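Local coordinates for putative aspartate aminotransferase (Thermus thermophilus, PDB 1IUG), which is a pyridoxal-phosphate-dependent aspartate aminotransferase of subgroup IV, moving an amino group from aspartate to a 2-oxo acid, at the interface of chains A and B. Coordinates in Å, arbitrary orientation; residue numbers count along the deposited sequence, not the author numbering. Chains: chain A/B, putative aspartate aminotransferase.

The interface of chains A and B. Residues chain A 211, 217, 229; chain B 61, 89, 92-93.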
loop_
_atom_site.group_PDB
_atom_site.type_symbol
_atom_site.label_atom_id
_atom_site.label_comp_id
_atom_site.label_asym_id
_atom_site.label_seq_id
_atom_site.Cartn_x
_atom_site.Cartn_y
_atom_site.Cartn_z
ATOM N N TYR A 211 -7.967 -6.774 -10.102
ATOM C CA TYR A 211 -8.485 -5.405 -10.198
ATOM C C TYR A 211 -7.471 -4.350 -9.745
ATOM O O TYR A 211 -6.922 -3.626 -10.570
ATOM C CB TYR A 211 -9.816 -5.226 -9.450
ATOM C CG TYR A 211 -10.493 -3.927 -9.832
ATOM C CD1 TYR A 211 -11.199 -3.817 -11.032
ATOM C CD2 TYR A 211 -10.355 -2.784 -9.043
ATOM C CE1 TYR A 211 -11.741 -2.605 -11.441
ATOM C CE2 TYR A 211 -10.891 -1.566 -9.445
ATOM C CZ TYR A 211 -11.579 -1.485 -10.648
ATOM O OH TYR A 211 -12.072 -0.273 -11.074
ATOM N N ARG A 217 -3.524 -1.747 -16.727
ATOM C CA ARG A 217 -3.817 -0.328 -16.618
ATOM C C ARG A 217 -2.889 0.517 -15.761
ATOM O O ARG A 217 -2.886 1.738 -15.868
ATOM C CB ARG A 217 -5.315 0.061 -16.620
ATOM C CG ARG A 217 -5.977 0.781 -15.427
ATOM C CD ARG A 217 -6.045 0.045 -14.125
ATOM N NE ARG A 217 -7.474 -0.189 -13.880
ATOM C CZ ARG A 217 -8.007 -1.332 -13.456
ATOM N NH1 ARG A 217 -7.243 -2.380 -13.188
ATOM N NH2 ARG A 217 -9.322 -1.468 -13.413
ATOM N N TRP A 229 -4.443 4.357 -9.296
ATOM C CA TRP A 229 -5.101 4.968 -8.137
ATOM C C TRP A 229 -4.136 5.973 -7.507
ATOM O O TRP A 229 -3.089 6.268 -8.082
ATOM C CB TRP A 229 -5.471 3.887 -7.110
ATOM C CG TRP A 229 -5.631 2.515 -7.711
ATOM C CD1 TRP A 229 -4.792 1.445 -7.548
ATOM C CD2 TRP A 229 -6.658 2.085 -8.614
ATOM N NE1 TRP A 229 -5.231 0.381 -8.298
ATOM C CE2 TRP A 229 -6.373 0.746 -8.962
ATOM C CE3 TRP A 229 -7.792 2.704 -9.163
ATOM C CZ2 TRP A 229 -7.183 0.011 -9.838
ATOM C CZ3 TRP A 229 -8.597 1.972 -10.034
ATOM C CH2 TRP A 229 -8.286 0.639 -10.361
ATOM N N THR B 61 -8.830 2.161 -2.755
ATOM C CA THR B 61 -9.418 1.238 -3.721
ATOM C C THR B 61 -9.188 -0.216 -3.287
ATOM O O THR B 61 -10.048 -1.081 -3.495
ATOM C CB THR B 61 -8.841 1.473 -5.128
ATOM O OG1 THR B 61 -9.199 2.789 -5.567
ATOM C CG2 THR B 61 -9.388 0.455 -6.120
ATOM N N ARG B 89 -16.796 2.844 -9.801
ATOM C CA ARG B 89 -15.675 1.995 -9.432
ATOM C C ARG B 89 -16.144 0.808 -8.610
ATOM O O ARG B 89 -15.470 -0.287 -8.681
ATOM C CB ARG B 89 -14.619 2.791 -8.668
ATOM C CG ARG B 89 -13.321 2.030 -8.437
ATOM C CD ARG B 89 -12.250 2.935 -7.851
ATOM N NE ARG B 89 -11.860 3.992 -8.778
ATOM C CZ ARG B 89 -10.962 4.931 -8.503
ATOM N NH1 ARG B 89 -10.358 4.945 -7.321
ATOM N NH2 ARG B 89 -10.667 5.855 -9.407
ATOM N N GLU B 92 -17.324 -1.929 -10.936
ATOM C CA GLU B 92 -16.254 -2.647 -11.629
ATOM C C GLU B 92 -15.583 -3.671 -10.715
ATOM O O GLU B 92 -15.148 -4.731 -11.167
ATOM C CB GLU B 92 -15.216 -1.670 -12.191
ATOM C CG GLU B 92 -15.724 -0.784 -13.333
ATOM C CD GLU B 92 -14.672 0.189 -13.862
ATOM O OE1 GLU B 92 -13.495 0.113 -13.444
ATOM O OE2 GLU B 92 -15.024 1.041 -14.706
ATOM N N ILE B 93 -15.511 -3.357 -9.426
ATOM C CA ILE B 93 -14.911 -4.256 -8.453
ATOM C C ILE B 93 -15.814 -5.476 -8.271
ATOM O O ILE B 93 -15.337 -6.610 -8.243
ATOM C CB ILE B 93 -14.673 -3.535 -7.114
ATOM C CG1 ILE B 93 -13.515 -2.547 -7.269
ATOM C CG2 ILE B 93 -14.391 -4.543 -5.995
ATOM C CD1 ILE B 93 -13.255 -1.684 -6.051
#
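B:Ile93 lays its CG1 over one face of the A:Tyr211 ring, toward the rim and 3.5 Å from CE2, while at the ring's edge, in plane, stands OE1 of B:Glu92. The phenol OH of A:Tyr211 donates a 2.8 Å hydrogen bond to OE1 of B:Glu92, on the anti side and 25° out of the carboxylate plane. B:Glu92 runs extended beyond CG; its methylene CB packs 3.7 Å from CE1 of A:Tyr211. With CG anti to the backbone N (chi1 -166°), the tyrosine reaches across; chain B hides 89 Å² of its surface.

The A:Trp229 indole takes the methyl CG2 of B:Thr61 on one face, 4.0 Å from the six-membered ring's centroid; O of A:Tyr211 lies at its edge. CE3 of A:Trp229 sits over the B:Arg89 guanidinium, 3.9 Å from CZ of B:Arg89, the planes 61° apart. A bend at chi3 brings this guanidinium beside B:Thr61, whose OG1 meets NH1 in a weak hydrogen bond. CH2 of A:Trp229 lies over the A:Arg217 guanidinium, toward its rim; NH2 of A:Arg217, 4.5 Å from OE1 of B:Glu92, makes no salt bridge but may help keep the acid ionised.

Loops flanking helix 215-222 of chain A thus meet chain B's helix 85-96 and the start of helix 60-71, after a glycine-rich turn that in this family holds the cofactor phosphate, within the two-fold, probably biological, dimer interface.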